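Local coordinates for cell division control protein Cdc48 (Mycobacterium smegmatis, PDB 5E7P) that probably binds and hydrolyses ATP as a AAA-family ATPase with two nucleotide-binding modules, at residues A[490-501]-A[530-539]; A[520-530]-A[644-654]. One frame throughout, in Å; residues are numbered along the deposited sequence.

In the fold
Both contacts belong to the second nucleotide-binding module and touch the same ADP. Strand 521-525, the phosphate-binding loop and helix 534-539 follow one another, and Cys530, in that loop, takes part in both. Interaction 1 is buried: helix 491-501 packs along helix 534-539, mainly by apolar side chains, with the Met490 thioether also against two loop carbonyls. Interaction 2 is partly buried: strand 645-650 forms the outermost strand of the sheet beside 521-525, and backbone hydrogen bonds carry it. Leu524 joins the two, touching Leu497 and Val536 from the sheet side. Helix 491-506 also touches Arg647 and Val651, and so lies over the face of the sheet that carries Leu524 and Val649.

Interaction 1. Residues A[490-501]-A[530-539]; sequences MVETKRALTEAV and CGKTFVVRAL. With ADP (adenosine-5'-diphosphate), chain D.
The ring of Phe534 has the ribose of ADP over one face, with C2' 3.8 Å above the plane of the Phe534 ring and over its centre, while Met490 comes to the ring's edge, CE 4.3 Å from CD2 of Phe534. Val482 and Val487 also touch this ring. Phe534 holds CG anti to the backbone N (chi1 -168°), which turns the ring toward the nucleotide; its own N gives ADP O2A a hydrogen bond of 2.7 Å. Met490, at the N-cap of helix 491-501, bends at chi3 (-108°) and brings CE to 3.7 Å from CB of Val535. The same thioether runs past the carbonyl oxygens of Cys530 and Gly531.

Val535 is the hub. Its CG1 meets CD1 of Leu497 tip to tip at 3.9 Å and also touches CG2 of Thr493, while CG2 lies against the aliphatic start of Lys494, whose NZ is held by the carbonyls of Leu484 and Val487. One turn on, Leu539 puts CD2 between Leu497 CB and Val501 CG1, 4.0 Å from the latter. The short helix axes cross at -47°. Helix 491-501 thus backs the helix that follows the phosphate-binding loop, with Met490 reaching the adenine end: a Walker A (P-loop) nucleotide site of the AAA fold.

Interaction 2. Residues A[520-530]-A[644-654]; sequences RGVLLYGPPGC and RLERLVFVEPP. With ADP (adenosine-5'-diphosphate), chain D.
Gly521 O receives two backbone donors from the neighbouring strand: Arg647 N, 3.0 Å from Gly521 O, and Glu646 N, whose bond is weak. From there the parallel ladder runs on. Leu523 gives its N to Arg647 O and takes Val649 N, Tyr525 gives its N to Val649 O, and Val651 N closes the series on Tyr525 O at 2.9 Å.

Tyr525 has its CG lodged between the backbone N and the carbonyl carbon (chi1 60°), which lays the ring across the neighbouring strand 645-650. One face covers Val649 O and the CA of Phe650, a CH-pi contact with that CA 4.1 Å from the ring centroid, while Leu648 CB sits at its edge. The Tyr525 and Phe650 rings are near parallel, 25° apart, but slid so far that they barely overlap. Phe741 meets Tyr525 edge-to-face, and Leu738 of helix 732-739 touches Phe650, so C-terminal residues cover this side.

On the other side Leu524 CD1 packs 3.6 Å from Val649 CG1 and 3.8 Å from Val651 CG2, with helix 491-506 beyond. Past the strands, Cys530 SG rests 3.8 Å from Pro653 CA and near Pro654, while Gly529 N binds ADP O1B at 2.9 Å. Strand 521-525 lies between 623-629 and the outermost strand 645-650 and runs straight into the P-loop, as in the parallel RecA-like core of AAA ATPases.

Interaction 1. Residues A[490-501]-A[530-539]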
loop_
_atom_site.group_PDB
_atom_site.type_symbol
_atom_site.label_atom_id
_atom_site.label_comp_id
_atom_site.label_asym_id
_atom_site.label_seq_id
_atom_site.Cartn_x
_atom_site.Cartn_y
_atom_site.Cartn_z
ATOM N N MET A 490 4.596 -19.914 12.747
ATOM C CA MET A 490 4.701 -18.900 13.793
ATOM C C MET A 490 3.537 -18.879 14.791
ATOM O O MET A 490 3.124 -17.818 15.252
ATOM C CB MET A 490 4.976 -17.529 13.178
ATOM C CG MET A 490 6.240 -17.535 12.331
ATOM S SD MET A 490 7.015 -15.925 12.157
ATOM C CE MET A 490 6.634 -15.567 10.451
ATOM N N VAL A 491 3.039 -20.065 15.134
ATOM C CA VAL A 491 1.944 -20.217 16.088
ATOM C C VAL A 491 2.217 -19.489 17.402
ATOM O O VAL A 491 1.418 -18.664 17.838
ATOM C CB VAL A 491 1.663 -21.708 16.391
ATOM C CG1 VAL A 491 0.536 -21.853 17.412
ATOM C CG2 VAL A 491 1.329 -22.461 15.109
ATOM N N GLU A 492 3.352 -19.792 18.024
ATOM C CA GLU A 492 3.706 -19.192 19.305
ATOM C C GLU A 492 3.979 -17.695 19.184
ATOM O O GLU A 492 3.591 -16.918 20.056
ATOM C CB GLU A 492 4.908 -19.911 19.925
ATOM C CG GLU A 492 5.510 -19.211 21.140
ATOM C CD GLU A 492 4.501 -18.967 22.257
ATOM O OE1 GLU A 492 4.654 -17.958 22.980
ATOM O OE2 GLU A 492 3.562 -19.779 22.419
ATOM N N THR A 493 4.644 -17.292 18.107
ATOM C CA THR A 493 4.933 -15.879 17.889
ATOM C C THR A 493 3.646 -15.094 17.629
ATOM O O THR A 493 3.440 -14.027 18.207
ATOM C CB THR A 493 5.918 -15.662 16.727
ATOM O OG1 THR A 493 7.164 -16.306 17.026
ATOM C CG2 THR A 493 6.164 -14.178 16.515
ATOM N N LYS A 494 2.787 -15.628 16.763
ATOM C CA LYS A 494 1.483 -15.023 16.501
ATOM C C LYS A 494 0.700 -14.868 17.793
ATOM O O LYS A 494 0.098 -13.827 18.046
ATOM C CB LYS A 494 0.670 -15.879 15.529
ATOM C CG LYS A 494 1.104 -15.790 14.079
ATOM C CD LYS A 494 0.351 -16.811 13.243
ATOM C CE LYS A 494 0.639 -16.640 11.765
ATOM N NZ LYS A 494 -0.144 -17.593 10.932
ATOM N N ARG A 495 0.723 -15.919 18.607
ATOM C CA ARG A 495 0.005 -15.952 19.872
ATOM C C ARG A 495 0.505 -14.841 20.789
ATOM O O ARG A 495 -0.285 -14.057 21.314
ATOM C CB ARG A 495 0.192 -17.325 20.528
ATOM C CG ARG A 495 -0.863 -17.713 21.559
ATOM C CD ARG A 495 -0.499 -17.203 22.941
ATOM N NE ARG A 495 0.867 -17.556 23.318
ATOM C CZ ARG A 495 1.535 -16.993 24.322
ATOM N NH1 ARG A 495 0.965 -16.042 25.053
ATOM N NH2 ARG A 495 2.775 -17.376 24.594
ATOM N N ALA A 496 1.821 -14.775 20.966
ATOM C CA ALA A 496 2.433 -13.779 21.838
ATOM C C ALA A 496 2.160 -12.356 21.360
ATOM O O ALA A 496 1.844 -11.480 22.159
ATOM C CB ALA A 496 3.932 -14.019 21.957
ATOM N N LEU A 497 2.285 -12.133 20.055
ATOM C CA LEU A 497 2.076 -10.805 19.487
ATOM C C LEU A 497 0.610 -10.388 19.532
ATOM O O LEU A 497 0.298 -9.230 19.811
ATOM C CB LEU A 497 2.607 -10.735 18.051
ATOM C CG LEU A 497 4.127 -10.800 17.892
ATOM C CD1 LEU A 497 4.533 -10.513 16.452
ATOM C CD2 LEU A 497 4.811 -9.836 18.851
ATOM N N THR A 498 -0.283 -11.333 19.247
ATOM C CA THR A 498 -1.716 -11.084 19.333
ATOM C C THR A 498 -2.081 -10.614 20.734
ATOM O O THR A 498 -2.826 -9.649 20.899
ATOM C CB THR A 498 -2.538 -12.346 18.993
ATOM O OG1 THR A 498 -2.364 -12.676 17.610
ATOM C CG2 THR A 498 -4.011 -12.110 19.251
ATOM N N GLU A 499 -1.533 -11.284 21.740
ATOM C CA GLU A 499 -1.854 -10.967 23.128
ATOM C C GLU A 499 -1.155 -9.703 23.622
ATOM O O GLU A 499 -1.708 -8.960 24.433
ATOM C CB GLU A 499 -1.531 -12.156 24.037
ATOM C CG GLU A 499 -2.307 -13.417 23.675
ATOM C CD GLU A 499 -2.158 -14.531 24.698
ATOM O OE1 GLU A 499 -1.496 -14.310 25.735
ATOM O OE2 GLU A 499 -2.709 -15.628 24.459
ATOM N N ALA A 500 0.051 -9.455 23.125
ATOM C CA ALA A 500 0.831 -8.302 23.569
ATOM C C ALA A 500 0.486 -7.023 22.806
ATOM O O ALA A 500 0.647 -5.921 23.329
ATOM C CB ALA A 500 2.322 -8.596 23.464
ATOM N N VAL A 501 0.007 -7.171 21.577
ATOM C CA VAL A 501 -0.218 -6.014 20.718
ATOM C C VAL A 501 -1.679 -5.819 20.325
ATOM O O VAL A 501 -2.262 -4.770 20.594
ATOM C CB VAL A 501 0.653 -6.084 19.443
ATOM C CG1 VAL A 501 0.314 -4.939 18.500
ATOM C CG2 VAL A 501 2.129 -6.070 19.810
ATOM N N CYS A 530 13.489 -15.859 9.395
ATOM C CA CYS A 530 12.615 -16.646 10.260
ATOM C C CYS A 530 11.282 -15.956 10.533
ATOM O O CYS A 530 10.459 -16.459 11.301
ATOM C CB CYS A 530 13.322 -16.986 11.569
ATOM S SG CYS A 530 14.720 -18.095 11.352
ATOM N N GLY A 531 11.076 -14.803 9.905
ATOM C CA GLY A 531 9.780 -14.149 9.909
ATOM C C GLY A 531 9.519 -13.100 10.974
ATOM O O GLY A 531 8.385 -12.650 11.126
ATOM N N LYS A 532 10.554 -12.705 11.711
ATOM C CA LYS A 532 10.395 -11.699 12.756
ATOM C C LYS A 532 9.865 -10.374 12.206
ATOM O O LYS A 532 9.125 -9.668 12.884
ATOM C CB LYS A 532 11.702 -11.484 13.521
ATOM C CG LYS A 532 12.937 -11.471 12.649
ATOM C CD LYS A 532 14.121 -10.879 13.387
ATOM C CE LYS A 532 14.003 -9.364 13.479
ATOM N NZ LYS A 532 14.118 -8.705 12.141
ATOM N N THR A 533 10.233 -10.045 10.973
ATOM C CA THR A 533 9.687 -8.864 10.312
ATOM C C THR A 533 8.397 -9.209 9.568
ATOM O O THR A 533 7.418 -8.459 9.608
ATOM C CB THR A 533 10.714 -8.233 9.342
ATOM O OG1 THR A 533 11.768 -7.618 10.095
ATOM C CG2 THR A 533 10.055 -7.176 8.464
ATOM N N PHE A 534 8.405 -10.360 8.905
ATOM C CA PHE A 534 7.273 -10.822 8.110
ATOM C C PHE A 534 5.978 -10.884 8.921
ATOM O O PHE A 534 4.925 -10.444 8.460
ATOM C CB PHE A 534 7.591 -12.197 7.517
ATOM C CG PHE A 534 6.625 -12.643 6.459
ATOM C CD1 PHE A 534 6.271 -11.796 5.423
ATOM C CD2 PHE A 534 6.091 -13.918 6.486
ATOM C CE1 PHE A 534 5.390 -12.208 4.442
ATOM C CE2 PHE A 534 5.210 -14.335 5.508
ATOM C CZ PHE A 534 4.856 -13.476 4.487
ATOM N N VAL A 535 6.062 -11.427 10.131
ATOM C CA VAL A 535 4.880 -11.592 10.968
ATOM C C VAL A 535 4.332 -10.254 11.488
ATOM O O VAL A 535 3.128 -10.116 11.707
ATOM C CB VAL A 535 5.139 -12.577 12.132
ATOM C CG1 VAL A 535 6.024 -11.944 13.198
ATOM C CG2 VAL A 535 3.825 -13.050 12.726
ATOM N N VAL A 536 5.209 -9.270 11.668
ATOM C CA VAL A 536 4.791 -7.945 12.114
ATOM C C VAL A 536 3.973 -7.257 11.028
ATOM O O VAL A 536 2.972 -6.601 11.310
ATOM C CB VAL A 536 5.999 -7.061 12.483
ATOM C CG1 VAL A 536 5.553 -5.646 12.801
ATOM C CG2 VAL A 536 6.734 -7.646 13.664
ATOM N N ARG A 537 4.404 -7.417 9.783
ATOM C CA ARG A 537 3.689 -6.840 8.650
ATOM C C ARG A 537 2.329 -7.499 8.464
ATOM O O ARG A 537 1.368 -6.850 8.060
ATOM C CB ARG A 537 4.522 -6.960 7.374
ATOM C CG ARG A 537 5.683 -5.980 7.309
ATOM C CD ARG A 537 6.632 -6.333 6.185
ATOM N NE ARG A 537 7.703 -5.354 6.014
ATOM C CZ ARG A 537 8.760 -5.546 5.233
ATOM N NH1 ARG A 537 9.693 -4.609 5.121
ATOM N NH2 ARG A 537 8.884 -6.683 4.560
ATOM N N ALA A 538 2.253 -8.792 8.760
ATOM C CA ALA A 538 0.993 -9.520 8.686
ATOM C C ALA A 538 0.068 -9.055 9.804
ATOM O O ALA A 538 -1.139 -8.906 9.613
ATOM C CB ALA A 538 1.241 -11.012 8.793
ATOM N N LEU A 539 0.657 -8.829 10.972
ATOM C CA LEU A 539 -0.061 -8.355 12.146
ATOM C C LEU A 539 -0.614 -6.957 11.902
ATOM O O LEU A 539 -1.722 -6.624 12.328
ATOM C CB LEU A 539 0.894 -8.318 13.338
ATOM C CG LEU A 539 0.292 -8.151 14.729
ATOM C CD1 LEU A 539 -0.310 -9.474 15.198
ATOM C CD2 LEU A 539 1.349 -7.649 15.702
HETATM P PB ADP D . 14.641 -11.034 8.631
HETATM O O1B ADP D . 15.589 -11.669 7.643
HETATM O O2B ADP D . 14.917 -9.568 8.857
HETATM O O3B ADP D . 14.444 -11.831 9.901
HETATM P PA ADP D . 12.112 -12.203 7.951
HETATM O O1A ADP D . 12.607 -13.290 8.873
HETATM O O2A ADP D . 10.785 -11.541 8.206
HETATM O O3A ADP D . 13.225 -11.039 7.848
HETATM O "O5'" ADP D . 12.030 -12.827 6.469
HETATM C "C5'" ADP D . 11.470 -12.091 5.384
HETATM C "C4'" ADP D . 11.037 -13.068 4.294
HETATM O "O4'" ADP D . 11.144 -14.420 4.750
HETATM C "C3'" ADP D . 9.587 -12.849 3.897
HETATM O "O3'" ADP D . 9.501 -12.135 2.661
HETATM C "C2'" ADP D . 8.993 -14.235 3.754
HETATM O "O2'" ADP D . 8.779 -14.544 2.373
HETATM C "C1'" ADP D . 10.011 -15.198 4.344
HETATM N N9 ADP D . 9.401 -15.839 5.533
HETATM C C8 ADP D . 9.846 -15.715 6.797
HETATM N N7 ADP D . 9.072 -16.416 7.663
HETATM C C5 ADP D . 8.103 -17.009 6.946
HETATM C C6 ADP D . 6.954 -17.895 7.243
HETATM N N6 ADP D . 6.691 -18.289 8.511
HETATM N N1 ADP D . 6.181 -18.293 6.208
HETATM C C2 ADP D . 6.440 -17.899 4.947
HETATM N N3 ADP D . 7.465 -17.097 4.602
HETATM C C4 ADP D . 8.321 -16.627 5.541
#

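Interaction 2. Residues A[520-530]-A[644-654]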
loop_
_atom_site.group_PDB
_atom_site.type_symbol
_atom_site.label_atom_id
_atom_site.label_comp_id
_atom_site.label_asym_id
_atom_site.label_seq_id
_atom_site.Cartn_x
_atom_site.Cartn_y
_atom_site.Cartn_z
ATOM N N ARG A 520 3.066 -2.992 27.066
ATOM C CA ARG A 520 4.504 -2.886 27.258
ATOM C C ARG A 520 5.228 -2.883 25.916
ATOM O O ARG A 520 4.755 -3.476 24.943
ATOM C CB ARG A 520 5.003 -4.035 28.138
ATOM C CG ARG A 520 4.478 -3.979 29.566
ATOM C CD ARG A 520 5.153 -2.863 30.350
ATOM N NE ARG A 520 4.210 -2.032 31.092
ATOM C CZ ARG A 520 3.802 -0.831 30.694
ATOM N NH1 ARG A 520 4.252 -0.315 29.560
ATOM N NH2 ARG A 520 2.942 -0.143 31.432
ATOM N N GLY A 521 6.366 -2.198 25.867
ATOM C CA GLY A 521 7.193 -2.181 24.675
ATOM C C GLY A 521 7.711 -3.571 24.362
ATOM O O GLY A 521 8.084 -4.327 25.261
ATOM N N VAL A 522 7.734 -3.910 23.079
ATOM C CA VAL A 522 8.126 -5.244 22.650
ATOM C C VAL A 522 9.415 -5.230 21.834
ATOM O O VAL A 522 9.550 -4.463 20.880
ATOM C CB VAL A 522 7.012 -5.896 21.811
ATOM C CG1 VAL A 522 7.459 -7.260 21.299
ATOM C CG2 VAL A 522 5.733 -6.015 22.632
ATOM N N LEU A 523 10.365 -6.079 22.220
ATOM C CA LEU A 523 11.541 -6.323 21.394
ATOM C C LEU A 523 11.453 -7.698 20.745
ATOM O O LEU A 523 11.537 -8.724 21.418
ATOM C CB LEU A 523 12.833 -6.216 22.201
ATOM C CG LEU A 523 14.075 -6.523 21.353
ATOM C CD1 LEU A 523 14.285 -5.455 20.292
ATOM C CD2 LEU A 523 15.320 -6.690 22.210
ATOM N N LEU A 524 11.279 -7.705 19.430
ATOM C CA LEU A 524 11.164 -8.937 18.672
ATOM C C LEU A 524 12.512 -9.248 18.030
ATOM O O LEU A 524 13.051 -8.430 17.289
ATOM C CB LEU A 524 10.093 -8.769 17.598
ATOM C CG LEU A 524 9.476 -10.020 16.980
ATOM C CD1 LEU A 524 8.811 -10.867 18.041
ATOM C CD2 LEU A 524 8.467 -9.612 15.939
ATOM N N TYR A 525 13.069 -10.417 18.324
ATOM C CA TYR A 525 14.395 -10.758 17.814
ATOM C C TYR A 525 14.540 -12.235 17.465
ATOM O O TYR A 525 14.038 -13.112 18.170
ATOM C CB TYR A 525 15.483 -10.344 18.811
ATOM C CG TYR A 525 15.362 -11.014 20.162
ATOM C CD1 TYR A 525 14.586 -10.452 21.170
ATOM C CD2 TYR A 525 16.018 -12.208 20.428
ATOM C CE1 TYR A 525 14.470 -11.062 22.401
ATOM C CE2 TYR A 525 15.906 -12.823 21.654
ATOM C CZ TYR A 525 15.131 -12.247 22.639
ATOM O OH TYR A 525 15.017 -12.857 23.866
ATOM N N GLY A 526 15.239 -12.499 16.368
ATOM C CA GLY A 526 15.517 -13.859 15.949
ATOM C C GLY A 526 16.514 -13.883 14.810
ATOM O O GLY A 526 16.872 -12.832 14.279
ATOM N N PRO A 527 16.975 -15.084 14.429
ATOM C CA PRO A 527 17.893 -15.239 13.296
ATOM C C PRO A 527 17.210 -14.836 11.994
ATOM O O PRO A 527 15.983 -14.902 11.912
ATOM C CB PRO A 527 18.203 -16.739 13.300
ATOM C CG PRO A 527 17.047 -17.366 13.999
ATOM C CD PRO A 527 16.607 -16.377 15.029
ATOM N N PRO A 528 17.994 -14.410 10.990
ATOM C CA PRO A 528 17.451 -13.938 9.711
ATOM C C PRO A 528 16.614 -14.997 9.000
ATOM O O PRO A 528 16.845 -16.194 9.177
ATOM C CB PRO A 528 18.709 -13.634 8.888
ATOM C CG PRO A 528 19.773 -13.393 9.896
ATOM C CD PRO A 528 19.464 -14.320 11.028
ATOM N N GLY A 529 15.650 -14.545 8.205
ATOM C CA GLY A 529 14.820 -15.432 7.412
ATOM C C GLY A 529 13.909 -16.331 8.224
ATOM O O GLY A 529 13.583 -17.436 7.795
ATOM N N CYS A 530 13.489 -15.859 9.395
ATOM C CA CYS A 530 12.615 -16.646 10.260
ATOM C C CYS A 530 11.282 -15.956 10.533
ATOM O O CYS A 530 10.459 -16.459 11.301
ATOM C CB CYS A 530 13.322 -16.986 11.569
ATOM S SG CYS A 530 14.720 -18.095 11.352
ATOM N N ARG A 644 10.136 0.636 28.951
ATOM C CA ARG A 644 10.516 0.740 27.550
ATOM C C ARG A 644 10.300 -0.593 26.836
ATOM O O ARG A 644 9.250 -1.216 26.992
ATOM C CB ARG A 644 11.967 1.208 27.430
ATOM C CG ARG A 644 12.267 2.437 28.278
ATOM C CD ARG A 644 13.572 3.100 27.879
ATOM N NE ARG A 644 13.759 4.383 28.552
ATOM C CZ ARG A 644 14.688 4.622 29.471
ATOM N NH1 ARG A 644 15.532 3.663 29.832
ATOM N NH2 ARG A 644 14.779 5.823 30.026
ATOM N N LEU A 645 11.284 -1.029 26.058
ATOM C CA LEU A 645 11.186 -2.302 25.346
ATOM C C LEU A 645 11.542 -3.459 26.274
ATOM O O LEU A 645 12.664 -3.962 26.242
ATOM C CB LEU A 645 12.107 -2.304 24.122
ATOM C CG LEU A 645 11.545 -1.839 22.775
ATOM C CD1 LEU A 645 10.729 -0.563 22.908
ATOM C CD2 LEU A 645 12.674 -1.651 21.772
ATOM N N GLU A 646 10.584 -3.883 27.095
ATOM C CA GLU A 646 10.867 -4.843 28.161
ATOM C C GLU A 646 10.305 -6.245 27.917
ATOM O O GLU A 646 10.730 -7.210 28.552
ATOM C CB GLU A 646 10.374 -4.308 29.508
ATOM C CG GLU A 646 8.875 -4.085 29.580
ATOM C CD GLU A 646 8.410 -3.733 30.985
ATOM O OE1 GLU A 646 8.227 -2.528 31.269
ATOM O OE2 GLU A 646 8.231 -4.664 31.803
ATOM N N ARG A 647 9.346 -6.359 27.007
ATOM C CA ARG A 647 8.801 -7.665 26.661
ATOM C C ARG A 647 9.620 -8.294 25.537
ATOM O O ARG A 647 9.431 -7.978 24.360
ATOM C CB ARG A 647 7.327 -7.555 26.267
ATOM C CG ARG A 647 6.694 -8.875 25.867
ATOM C CD ARG A 647 5.189 -8.830 26.042
ATOM N NE ARG A 647 4.824 -8.735 27.451
ATOM C CZ ARG A 647 3.593 -8.506 27.895
ATOM N NH1 ARG A 647 2.593 -8.344 27.038
ATOM N NH2 ARG A 647 3.363 -8.436 29.200
ATOM N N LEU A 648 10.533 -9.183 25.915
ATOM C CA LEU A 648 11.433 -9.829 24.967
ATOM C C LEU A 648 10.802 -11.062 24.334
ATOM O O LEU A 648 10.620 -12.084 24.994
ATOM C CB LEU A 648 12.742 -10.216 25.658
ATOM C CG LEU A 648 13.899 -9.215 25.618
ATOM C CD1 LEU A 648 13.485 -7.844 26.148
ATOM C CD2 LEU A 648 15.086 -9.759 26.403
ATOM N N VAL A 649 10.469 -10.962 23.052
ATOM C CA VAL A 649 9.928 -12.100 22.322
ATOM C C VAL A 649 10.976 -12.662 21.367
ATOM O O VAL A 649 11.379 -12.002 20.409
ATOM C CB VAL A 649 8.668 -11.727 21.524
ATOM C CG1 VAL A 649 8.093 -12.962 20.841
ATOM C CG2 VAL A 649 7.630 -11.082 22.430
ATOM N N PHE A 650 11.417 -13.885 21.641
ATOM C CA PHE A 650 12.391 -14.555 20.788
ATOM C C PHE A 650 11.699 -15.406 19.729
ATOM O O PHE A 650 10.901 -16.286 20.049
ATOM C CB PHE A 650 13.345 -15.412 21.628
ATOM C CG PHE A 650 14.244 -16.299 20.813
ATOM C CD1 PHE A 650 14.985 -15.783 19.762
ATOM C CD2 PHE A 650 14.360 -17.647 21.106
ATOM C CE1 PHE A 650 15.811 -16.599 19.013
ATOM C CE2 PHE A 650 15.188 -18.466 20.362
ATOM C CZ PHE A 650 15.914 -17.942 19.315
ATOM N N VAL A 651 12.002 -15.125 18.466
ATOM C CA VAL A 651 11.474 -15.909 17.358
ATOM C C VAL A 651 12.440 -17.039 17.028
ATOM O O VAL A 651 13.493 -16.816 16.426
ATOM C CB VAL A 651 11.251 -15.040 16.105
ATOM C CG1 VAL A 651 10.758 -15.892 14.944
ATOM C CG2 VAL A 651 10.271 -13.914 16.407
ATOM N N GLU A 652 12.079 -18.251 17.439
ATOM C CA GLU A 652 12.893 -19.434 17.189
ATOM C C GLU A 652 12.987 -19.730 15.699
ATOM O O GLU A 652 12.067 -19.415 14.943
ATOM C CB GLU A 652 12.290 -20.647 17.905
ATOM C CG GLU A 652 12.441 -20.636 19.416
ATOM C CD GLU A 652 13.669 -21.400 19.884
ATOM O OE1 GLU A 652 14.373 -21.983 19.030
ATOM O OE2 GLU A 652 13.926 -21.418 21.108
ATOM N N PRO A 653 14.104 -20.333 15.269
ATOM C CA PRO A 653 14.162 -20.885 13.914
ATOM C C PRO A 653 13.192 -22.055 13.832
ATOM O O PRO A 653 13.034 -22.774 14.821
ATOM C CB PRO A 653 15.606 -21.378 13.798
ATOM C CG PRO A 653 16.051 -21.601 15.201
ATOM C CD PRO A 653 15.357 -20.549 16.013
ATOM N N PRO A 654 12.542 -22.244 12.675
ATOM C CA PRO A 654 11.468 -23.234 12.563
ATOM C C PRO A 654 11.947 -24.672 12.772
ATOM O O PRO A 654 12.801 -25.153 12.030
ATOM C CB PRO A 654 10.970 -23.041 11.128
ATOM C CG PRO A 654 12.137 -22.499 10.399
ATOM C CD PRO A 654 12.852 -21.616 11.379
HETATM P PB ADP D . 14.641 -11.034 8.631
HETATM O O1B ADP D . 15.589 -11.669 7.643
HETATM O O2B ADP D . 14.917 -9.568 8.857
HETATM O O3B ADP D . 14.444 -11.831 9.901
HETATM P PA ADP D . 12.112 -12.203 7.951
HETATM O O1A ADP D . 12.607 -13.290 8.873
HETATM O O2A ADP D . 10.785 -11.541 8.206
HETATM O O3A ADP D . 13.225 -11.039 7.848
HETATM O "O5'" ADP D . 12.030 -12.827 6.469
HETATM C "C5'" ADP D . 11.470 -12.091 5.384
HETATM C "C4'" ADP D . 11.037 -13.068 4.294
HETATM O "O4'" ADP D . 11.144 -14.420 4.750
HETATM C "C3'" ADP D . 9.587 -12.849 3.897
HETATM O "O3'" ADP D . 9.501 -12.135 2.661
HETATM C "C2'" ADP D . 8.993 -14.235 3.754
HETATM O "O2'" ADP D . 8.779 -14.544 2.373
HETATM C "C1'" ADP D . 10.011 -15.198 4.344
HETATM N N9 ADP D . 9.401 -15.839 5.533
HETATM C C8 ADP D . 9.846 -15.715 6.797
HETATM N N7 ADP D . 9.072 -16.416 7.663
HETATM C C5 ADP D . 8.103 -17.009 6.946
HETATM C C6 ADP D . 6.954 -17.895 7.243
HETATM N N6 ADP D . 6.691 -18.289 8.511
HETATM N N1 ADP D . 6.181 -18.293 6.208
HETATM C C2 ADP D . 6.440 -17.899 4.947
HETATM N N3 ADP D . 7.465 -17.097 4.602
HETATM C C4 ADP D . 8.321 -16.627 5.541
#